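Putative sugar ABC transporter (Yersinia enterocolitica subsp. enterocolitica 8081, PDB 5ULB) probably captures methylthioribose or a closely related sugar as the periplasmic binding component of an ABC transporter. Local coordinates at residues Gln295-Ser300 against Lys312-Trp317; Gln245-Ala250 against Ala291-Ala296; Gly133-Asp138 against Ile206-Gly211. All coordinates share one frame; numbering follows the deposited sequence.

Interaction 1: Gln295-Ser300 against Lys312-Trp317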
loop_
_atom_site.group_PDB
_atom_site.type_symbol
_atom_site.label_atom_id
_atom_site.label_comp_id
_atom_site.label_asym_id
_atom_site.label_seq_id
_atom_site.Cartn_x
_atom_site.Cartn_y
_atom_site.Cartn_z
ATOM N N GLN A 295 -6.403 -0.392 -18.463
ATOM C CA GLN A 295 -5.936 -1.554 -19.202
ATOM C C GLN A 295 -5.499 -1.218 -20.603
ATOM O O GLN A 295 -4.486 -1.708 -21.089
ATOM C CB GLN A 295 -7.050 -2.578 -19.256
ATOM C CG GLN A 295 -6.775 -3.828 -20.042
ATOM C CD GLN A 295 -7.865 -4.829 -19.981
ATOM O OE1 GLN A 295 -9.046 -4.468 -20.082
ATOM N NE2 GLN A 295 -7.510 -6.137 -19.835
ATOM N N ALA A 296 -6.242 -0.345 -21.275
ATOM C CA ALA A 296 -5.915 -0.097 -22.712
ATOM C C ALA A 296 -4.491 0.490 -22.859
ATOM O O ALA A 296 -3.813 0.219 -23.876
ATOM C CB ALA A 296 -6.896 0.787 -23.330
ATOM N N LEU A 297 -4.080 1.300 -21.887
ATOM C CA LEU A 297 -2.714 1.818 -21.907
ATOM C C LEU A 297 -1.652 0.707 -21.963
ATOM O O LEU A 297 -0.675 0.794 -22.740
ATOM C CB LEU A 297 -2.531 2.813 -20.722
ATOM C CG LEU A 297 -1.196 3.486 -20.627
ATOM C CD1 LEU A 297 -1.015 4.447 -21.770
ATOM C CD2 LEU A 297 -1.046 4.206 -19.290
ATOM N N LEU A 298 -1.813 -0.232 -21.076
ATOM C CA LEU A 298 -0.921 -1.344 -21.011
ATOM C C LEU A 298 -0.964 -2.229 -22.230
ATOM O O LEU A 298 0.093 -2.650 -22.743
ATOM C CB LEU A 298 -1.117 -2.115 -19.695
ATOM C CG LEU A 298 -0.242 -1.737 -18.552
ATOM C CD1 LEU A 298 1.272 -1.968 -18.835
ATOM C CD2 LEU A 298 -0.502 -0.331 -18.248
ATOM N N VAL A 299 -2.158 -2.506 -22.729
ATOM C CA VAL A 299 -2.317 -3.351 -23.938
ATOM C C VAL A 299 -1.631 -2.746 -25.147
ATOM O O VAL A 299 -1.074 -3.477 -26.008
ATOM C CB VAL A 299 -3.807 -3.631 -24.212
ATOM C CG1 VAL A 299 -4.111 -4.346 -25.572
ATOM C CG2 VAL A 299 -4.290 -4.548 -23.032
ATOM N N SER A 300 -1.585 -1.380 -25.184
ATOM C CA SER A 300 -0.899 -0.618 -26.279
ATOM C C SER A 300 0.639 -0.690 -26.312
ATOM O O SER A 300 1.256 -0.328 -27.293
ATOM C CB SER A 300 -1.215 0.857 -26.200
ATOM O OG SER A 300 -2.566 1.109 -26.454
ATOM N N LYS A 312 7.422 5.995 -17.847
ATOM C CA LYS A 312 7.574 6.350 -19.192
ATOM C C LYS A 312 6.313 6.556 -19.854
ATOM O O LYS A 312 6.335 7.238 -20.880
ATOM C CB LYS A 312 8.362 5.294 -20.021
ATOM C CG LYS A 312 9.691 4.927 -19.329
ATOM C CD LYS A 312 10.788 4.760 -20.376
ATOM C CE LYS A 312 12.149 4.502 -19.743
ATOM N NZ LYS A 312 12.328 3.045 -19.528
ATOM N N ILE A 313 5.212 6.087 -19.303
ATOM C CA ILE A 313 3.898 6.226 -19.940
ATOM C C ILE A 313 2.843 6.886 -19.095
ATOM O O ILE A 313 1.750 7.093 -19.534
ATOM C CB ILE A 313 3.389 4.814 -20.501
ATOM C CG1 ILE A 313 3.298 3.769 -19.386
ATOM C CG2 ILE A 313 4.250 4.382 -21.673
ATOM C CD1 ILE A 313 2.714 2.452 -19.849
ATOM N N ILE A 314 3.180 7.170 -17.839
ATOM C CA ILE A 314 2.338 7.890 -16.903
ATOM C C ILE A 314 3.206 8.986 -16.311
ATOM O O ILE A 314 4.035 8.792 -15.418
ATOM C CB ILE A 314 1.776 6.985 -15.785
ATOM C CG1 ILE A 314 1.041 5.831 -16.360
ATOM C CG2 ILE A 314 1.069 7.797 -14.676
ATOM C CD1 ILE A 314 0.531 4.908 -15.313
ATOM N N PRO A 315 3.065 10.205 -16.836
ATOM C CA PRO A 315 3.881 11.334 -16.372
ATOM C C PRO A 315 3.823 11.463 -14.884
ATOM O O PRO A 315 2.706 11.519 -14.356
ATOM C CB PRO A 315 3.188 12.536 -16.967
ATOM C CG PRO A 315 2.713 12.018 -18.311
ATOM C CD PRO A 315 2.208 10.601 -18.014
ATOM N N GLY A 316 5.022 11.456 -14.265
ATOM C CA GLY A 316 5.229 11.628 -12.909
ATOM C C GLY A 316 4.991 10.425 -11.965
ATOM O O GLY A 316 5.205 10.535 -10.729
ATOM N N TRP A 317 4.736 9.265 -12.526
ATOM C CA TRP A 317 4.497 8.074 -11.737
ATOM C C TRP A 317 5.695 7.771 -10.829
ATOM O O TRP A 317 6.879 7.729 -11.215
ATOM C CB TRP A 317 4.272 6.881 -12.631
ATOM C CG TRP A 317 4.297 5.631 -11.847
ATOM C CD1 TRP A 317 5.374 4.741 -11.742
ATOM C CD2 TRP A 317 3.251 5.130 -11.085
ATOM N NE1 TRP A 317 4.980 3.731 -10.960
ATOM C CE2 TRP A 317 3.701 3.933 -10.505
ATOM C CE3 TRP A 317 1.919 5.549 -10.797
ATOM C CZ2 TRP A 317 2.847 3.166 -9.697
ATOM C CZ3 TRP A 317 1.176 4.842 -9.980
ATOM C CH2 TRP A 317 1.644 3.650 -9.446
#
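L297 reaches from the short helix 295-299 toward the loop 312-317 and meets two isoleucines with one isobutyl group. Its CD2 lies 3.9 Å from CG1 of I314, while its CG lies 4.1 Å from CD1 of I313. The L297 and I313 side chains lie alongside, pointing opposite ways; I314 is crossed at a slant. The extended first torsion of L297, with CG trans to the backbone N (chi1 -177°), carries the branch out from the helix to the loop. I313 adopts the less usual chi1 of 58°, with CG1 between the backbone N and the carbonyl carbon, and its straight chi2 then delivers CD1 to the leucine. Branched aliphatic residues suit this partly exposed seam, where only 156 Å² is buried. The fold is that of a periplasmic binding protein, and here the segment that follows its long strand 285-294 is joined to a later loop. A type II beta turn from I314 to W317, closed by W317 N to I314 O at 3.0 Å, shapes that loop, with G316 taking the positive phi of the turn. Farther out, I314 also rests on I293 of the strand.

Interaction 2: Gln245-Ala250 against Ala291-Ala296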
loop_
_atom_site.group_PDB
_atom_site.type_symbol
_atom_site.label_atom_id
_atom_site.label_comp_id
_atom_site.label_asym_id
_atom_site.label_seq_id
_atom_site.Cartn_x
_atom_site.Cartn_y
_atom_site.Cartn_z
ATOM N N GLN A 245 1.135 -7.475 -16.027
ATOM C CA GLN A 245 1.077 -8.661 -16.921
ATOM C C GLN A 245 -0.360 -9.186 -17.085
ATOM O O GLN A 245 -0.758 -9.520 -18.184
ATOM C CB GLN A 245 2.010 -9.767 -16.391
ATOM C CG GLN A 245 3.517 -9.492 -16.452
ATOM C CD GLN A 245 4.069 -9.482 -17.895
ATOM O OE1 GLN A 245 3.902 -8.486 -18.645
ATOM N NE2 GLN A 245 4.632 -10.629 -18.355
ATOM N N LEU A 246 -1.074 -9.253 -15.985
ATOM C CA LEU A 246 -2.462 -9.776 -16.086
ATOM C C LEU A 246 -3.344 -8.852 -16.936
ATOM O O LEU A 246 -4.165 -9.372 -17.649
ATOM C CB LEU A 246 -3.057 -10.035 -14.743
ATOM C CG LEU A 246 -2.275 -11.059 -13.872
ATOM C CD1 LEU A 246 -2.909 -11.145 -12.495
ATOM C CD2 LEU A 246 -2.080 -12.371 -14.490
HETATM N N MSE A 247 -3.192 -7.538 -16.843
HETATM C CA MSE A 247 -3.977 -6.643 -17.701
HETATM C C MSE A 247 -3.675 -6.863 -19.181
HETATM O O MSE A 247 -4.565 -6.673 -19.964
HETATM C CB MSE A 247 -3.792 -5.171 -17.151
HETATM C CG MSE A 247 -4.310 -4.846 -15.693
HETATM SE SE MSE A 247 -3.778 -3.152 -14.760
HETATM C CE MSE A 247 -3.172 -1.942 -16.274
ATOM N N ARG A 248 -2.488 -7.396 -19.512
ATOM C CA ARG A 248 -2.035 -7.674 -20.944
ATOM C C ARG A 248 -2.365 -9.101 -21.455
ATOM O O ARG A 248 -2.201 -9.305 -22.634
ATOM C CB ARG A 248 -0.487 -7.404 -21.013
ATOM C CG ARG A 248 -0.182 -5.950 -21.031
ATOM C CD ARG A 248 1.299 -5.604 -20.998
ATOM N NE ARG A 248 2.021 -6.324 -22.059
ATOM C CZ ARG A 248 2.183 -5.942 -23.316
ATOM N NH1 ARG A 248 1.583 -4.812 -23.738
ATOM N NH2 ARG A 248 2.866 -6.770 -24.190
ATOM N N GLU A 249 -2.885 -10.003 -20.612
ATOM C CA GLU A 249 -3.134 -11.370 -21.039
ATOM C C GLU A 249 -4.380 -11.387 -21.920
ATOM O O GLU A 249 -5.288 -10.555 -21.855
ATOM C CB GLU A 249 -3.350 -12.248 -19.817
ATOM C CG GLU A 249 -2.117 -12.625 -19.095
ATOM C CD GLU A 249 -2.272 -13.719 -18.021
ATOM O OE1 GLU A 249 -3.425 -14.100 -17.653
ATOM O OE2 GLU A 249 -1.170 -14.145 -17.540
ATOM N N ALA A 250 -4.425 -12.447 -22.764
ATOM C CA ALA A 250 -5.563 -12.699 -23.566
ATOM C C ALA A 250 -6.812 -12.824 -22.704
ATOM O O ALA A 250 -6.808 -13.608 -21.650
ATOM C CB ALA A 250 -5.370 -13.960 -24.429
ATOM N N ALA A 291 -2.556 7.425 -9.143
ATOM C CA ALA A 291 -2.844 7.512 -10.530
ATOM C C ALA A 291 -3.780 6.388 -10.924
ATOM O O ALA A 291 -3.740 5.302 -10.352
ATOM C CB ALA A 291 -1.555 7.420 -11.374
ATOM N N SER A 292 -4.622 6.661 -11.923
ATOM C CA SER A 292 -5.526 5.670 -12.417
ATOM C C SER A 292 -4.914 5.083 -13.714
ATOM O O SER A 292 -4.711 5.823 -14.686
ATOM C CB SER A 292 -6.885 6.267 -12.724
ATOM O OG SER A 292 -7.382 6.868 -11.494
ATOM N N ILE A 293 -4.747 3.765 -13.701
ATOM C CA ILE A 293 -4.014 3.067 -14.736
ATOM C C ILE A 293 -5.011 2.215 -15.534
ATOM O O ILE A 293 -5.491 1.216 -15.050
ATOM C CB ILE A 293 -2.906 2.141 -14.162
ATOM C CG1 ILE A 293 -1.994 2.901 -13.225
ATOM C CG2 ILE A 293 -2.109 1.417 -15.279
ATOM C CD1 ILE A 293 -1.112 2.049 -12.354
ATOM N N PRO A 294 -5.350 2.623 -16.728
ATOM C CA PRO A 294 -6.352 1.848 -17.582
ATOM C C PRO A 294 -5.687 0.704 -18.354
ATOM O O PRO A 294 -4.599 0.850 -18.866
ATOM C CB PRO A 294 -6.938 2.877 -18.546
ATOM C CG PRO A 294 -5.788 3.862 -18.698
ATOM C CD PRO A 294 -4.952 3.878 -17.436
ATOM N N GLN A 295 -6.403 -0.392 -18.463
ATOM C CA GLN A 295 -5.936 -1.554 -19.202
ATOM C C GLN A 295 -5.499 -1.218 -20.603
ATOM O O GLN A 295 -4.486 -1.708 -21.089
ATOM C CB GLN A 295 -7.050 -2.578 -19.256
ATOM C CG GLN A 295 -6.775 -3.828 -20.042
ATOM C CD GLN A 295 -7.865 -4.829 -19.981
ATOM O OE1 GLN A 295 -9.046 -4.468 -20.082
ATOM N NE2 GLN A 295 -7.510 -6.137 -19.835
ATOM N N ALA A 296 -6.242 -0.345 -21.275
ATOM C CA ALA A 296 -5.915 -0.097 -22.712
ATOM C C ALA A 296 -4.491 0.490 -22.859
ATOM O O ALA A 296 -3.813 0.219 -23.876
ATOM C CB ALA A 296 -6.896 0.787 -23.330
#
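M247, a selenomethionine, and Q295 are brought together by two different chain shapes. In the conformer described, one of two, M247 leaves its helix with CG turned away from its carbonyl (chi1 -63°), runs straight through chi2, then appears to bend at chi3 (20°); the bend, tentative as it is, would set methyl CE 3.7 Å from CG2 of I293. Q295 instead stays extended through chi1 and chi2, laying its amide beside the end of helix 241-248. There Q295 NE2 donates to M247 O at 3.0 Å, nearly straight at 168°; the donor lies in the carbonyl plane on a lone pair, and the acceptor sits almost in the plane of the glutamine amide. The same NE2 also bonds to S252 O, so one amide group ties down two backbone carbonyls. In this periplasmic binding protein fold, strand 285-294 runs into helix 295-299 at P294, the N-cap; I293 and Q295, flanking it in sequence, make the backbone bonds to S257 and K255, and the proline interrupts neither. In that same conformer the M247 and I293 side chains meet roughly perpendicular, and both also touch L298. R248 directs NH1 to L298 O and Q301 O.

Interaction 3: Gly133-Asp138 against Ile206-Gly211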
loop_
_atom_site.group_PDB
_atom_site.type_symbol
_atom_site.label_atom_id
_atom_site.label_comp_id
_atom_site.label_asym_id
_atom_site.label_seq_id
_atom_site.Cartn_x
_atom_site.Cartn_y
_atom_site.Cartn_z
ATOM N N GLY A 133 -15.774 3.936 -8.821
ATOM C CA GLY A 133 -16.493 4.846 -9.681
ATOM C C GLY A 133 -16.404 4.515 -11.115
ATOM O O GLY A 133 -17.334 4.752 -11.887
ATOM N N GLN A 134 -15.273 3.949 -11.595
ATOM C CA GLN A 134 -15.180 3.484 -12.996
ATOM C C GLN A 134 -16.112 2.370 -13.228
ATOM O O GLN A 134 -16.687 2.297 -14.328
ATOM C CB GLN A 134 -13.766 3.114 -13.359
ATOM C CG GLN A 134 -13.559 2.990 -14.865
ATOM C CD GLN A 134 -13.723 4.289 -15.649
ATOM O OE1 GLN A 134 -13.168 5.362 -15.202
ATOM N NE2 GLN A 134 -14.523 4.251 -16.645
ATOM N N LEU A 135 -16.284 1.487 -12.271
ATOM C CA LEU A 135 -17.250 0.400 -12.373
ATOM C C LEU A 135 -18.667 0.976 -12.601
ATOM O O LEU A 135 -19.470 0.621 -13.443
ATOM C CB LEU A 135 -17.132 -0.517 -11.159
ATOM C CG LEU A 135 -17.947 -1.817 -11.096
ATOM C CD1 LEU A 135 -17.408 -2.644 -9.943
ATOM C CD2 LEU A 135 -19.403 -1.573 -10.872
ATOM N N VAL A 136 -18.994 1.965 -11.769
ATOM C CA VAL A 136 -20.319 2.603 -11.858
ATOM C C VAL A 136 -20.499 3.181 -13.221
ATOM O O VAL A 136 -21.592 3.054 -13.809
ATOM C CB VAL A 136 -20.462 3.654 -10.769
ATOM C CG1 VAL A 136 -21.734 4.505 -10.985
ATOM C CG2 VAL A 136 -20.468 3.012 -9.325
ATOM N N LYS A 137 -19.516 3.943 -13.718
ATOM C CA LYS A 137 -19.589 4.599 -15.039
ATOM C C LYS A 137 -19.768 3.493 -16.106
ATOM O O LYS A 137 -20.636 3.599 -16.978
ATOM C CB LYS A 137 -18.309 5.320 -15.295
ATOM C CG LYS A 137 -18.096 6.599 -14.532
ATOM C CD LYS A 137 -16.727 7.270 -14.887
ATOM C CE LYS A 137 -16.526 8.546 -14.110
ATOM N NZ LYS A 137 -15.228 9.113 -14.307
ATOM N N ASP A 138 -18.961 2.454 -16.070
ATOM C CA ASP A 138 -18.949 1.423 -17.132
ATOM C C ASP A 138 -20.271 0.664 -17.193
ATOM O O ASP A 138 -20.639 0.232 -18.220
ATOM C CB ASP A 138 -17.839 0.464 -16.916
ATOM C CG ASP A 138 -16.450 1.083 -17.223
ATOM O OD1 ASP A 138 -16.340 2.223 -17.733
ATOM O OD2 ASP A 138 -15.398 0.330 -17.007
ATOM N N ILE A 206 -23.434 -12.123 -12.340
ATOM C CA ILE A 206 -22.417 -11.212 -11.777
ATOM C C ILE A 206 -21.932 -10.360 -12.973
ATOM O O ILE A 206 -21.566 -10.881 -14.008
ATOM C CB ILE A 206 -21.178 -11.970 -11.157
ATOM C CG1 ILE A 206 -21.628 -12.879 -10.064
ATOM C CG2 ILE A 206 -20.172 -10.967 -10.694
ATOM C CD1 ILE A 206 -20.514 -13.868 -9.666
ATOM N N ASP A 207 -21.877 -9.052 -12.726
ATOM C CA ASP A 207 -21.325 -8.140 -13.736
ATOM C C ASP A 207 -19.882 -7.724 -13.525
ATOM O O ASP A 207 -19.113 -7.572 -14.499
ATOM C CB ASP A 207 -22.211 -6.870 -13.781
ATOM C CG ASP A 207 -23.646 -7.197 -14.168
ATOM O OD1 ASP A 207 -23.771 -7.791 -15.241
ATOM O OD2 ASP A 207 -24.580 -6.983 -13.349
ATOM N N ALA A 208 -19.482 -7.509 -12.236
ATOM C CA ALA A 208 -18.200 -6.955 -11.984
ATOM C C ALA A 208 -17.748 -7.341 -10.585
ATOM O O ALA A 208 -18.554 -7.665 -9.722
ATOM C CB ALA A 208 -18.216 -5.415 -12.194
ATOM N N ILE A 209 -16.422 -7.176 -10.378
ATOM C CA ILE A 209 -15.792 -7.370 -9.079
ATOM C C ILE A 209 -14.944 -6.152 -8.741
ATOM O O ILE A 209 -14.155 -5.712 -9.589
ATOM C CB ILE A 209 -14.978 -8.699 -9.048
ATOM C CG1 ILE A 209 -15.864 -9.867 -9.336
ATOM C CG2 ILE A 209 -14.182 -8.822 -7.776
ATOM C CD1 ILE A 209 -15.135 -11.194 -9.461
ATOM N N TRP A 210 -15.115 -5.652 -7.519
ATOM C CA TRP A 210 -14.254 -4.558 -7.031
ATOM C C TRP A 210 -13.292 -5.116 -6.016
ATOM O O TRP A 210 -13.706 -5.581 -4.950
ATOM C CB TRP A 210 -15.090 -3.472 -6.407
ATOM C CG TRP A 210 -14.326 -2.282 -5.874
ATOM C CD1 TRP A 210 -13.331 -1.613 -6.546
ATOM C CD2 TRP A 210 -14.402 -1.721 -4.581
ATOM N NE1 TRP A 210 -12.839 -0.618 -5.755
ATOM C CE2 TRP A 210 -13.476 -0.677 -4.555
ATOM C CE3 TRP A 210 -15.177 -1.941 -3.458
ATOM C CZ2 TRP A 210 -13.294 0.146 -3.419
ATOM C CZ3 TRP A 210 -15.012 -1.165 -2.391
ATOM C CH2 TRP A 210 -14.056 -0.134 -2.370
ATOM N N GLY A 211 -11.982 -5.049 -6.390
ATOM C CA GLY A 211 -10.972 -5.542 -5.474
ATOM C C GLY A 211 -10.259 -4.381 -4.788
ATOM O O GLY A 211 -9.630 -3.531 -5.413
#
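L135 meets A208 with the branched end of its side chain: CD1 is 3.7 Å and CG 3.8 Å from the alanine CB. Both leucine torsions are extended (chi1 -174°, chi2 168°), which makes the chain reach straight out from the helix and lands CD1 on the strand. The same methyl comes 4.3 Å from CB of W210, bridging two residues that face the helix, while I209 between them points away. Alanine suits the middle of this approach, since its single methyl lets a leucine press close to the strand; the axes of helix 133-138 and strand 208-211 approach to 9.7 Å. The arrangement is the packing of helix 124-138 against the sheet of an alpha/beta periplasmic binding protein lobe, with helix and strand running nearly antiparallel at 166°. CB of W210 lies by L135 CD1, while its extended chi1 takes the indole on to Y163, F132 and S131. The ring of Y163 is nearly parallel to the indole and that of F132 steeply inclined; NE1 is hydrogen-bonded to S131 OG, one helical turn before L135, and the indole N-H of the buried W210 thus finds its acceptor on helix 124-138. On the helix, Q134 NE2 reaches D138 OD1 at 2.9 Å from above the carboxylate plane, linking two polar residues one turn apart, while D138 OD2 bonds to the hydroxyl of Y235.

In the fold
Interaction 3 is the buried one, a leucine set against alanine and tryptophan where helix meets sheet; interaction 1 is a surface seam of aliphatic side chains, and interaction 2, partly buried, lies between them in character and adds a hydrogen bond to its packing. Interactions 1 and 2 have centres 9 Å apart and share Q295, A296 and helix 295-299, and they touch where L298 CD2 lies 3.7 Å from M247 CE in the conformer described. Interaction 3 stands apart, about 15 Å from interaction 2 between centres and not touching it, yet both reach the same mixed sheet, interaction 2 through strand 285-294 and interaction 3 through strand 208-211.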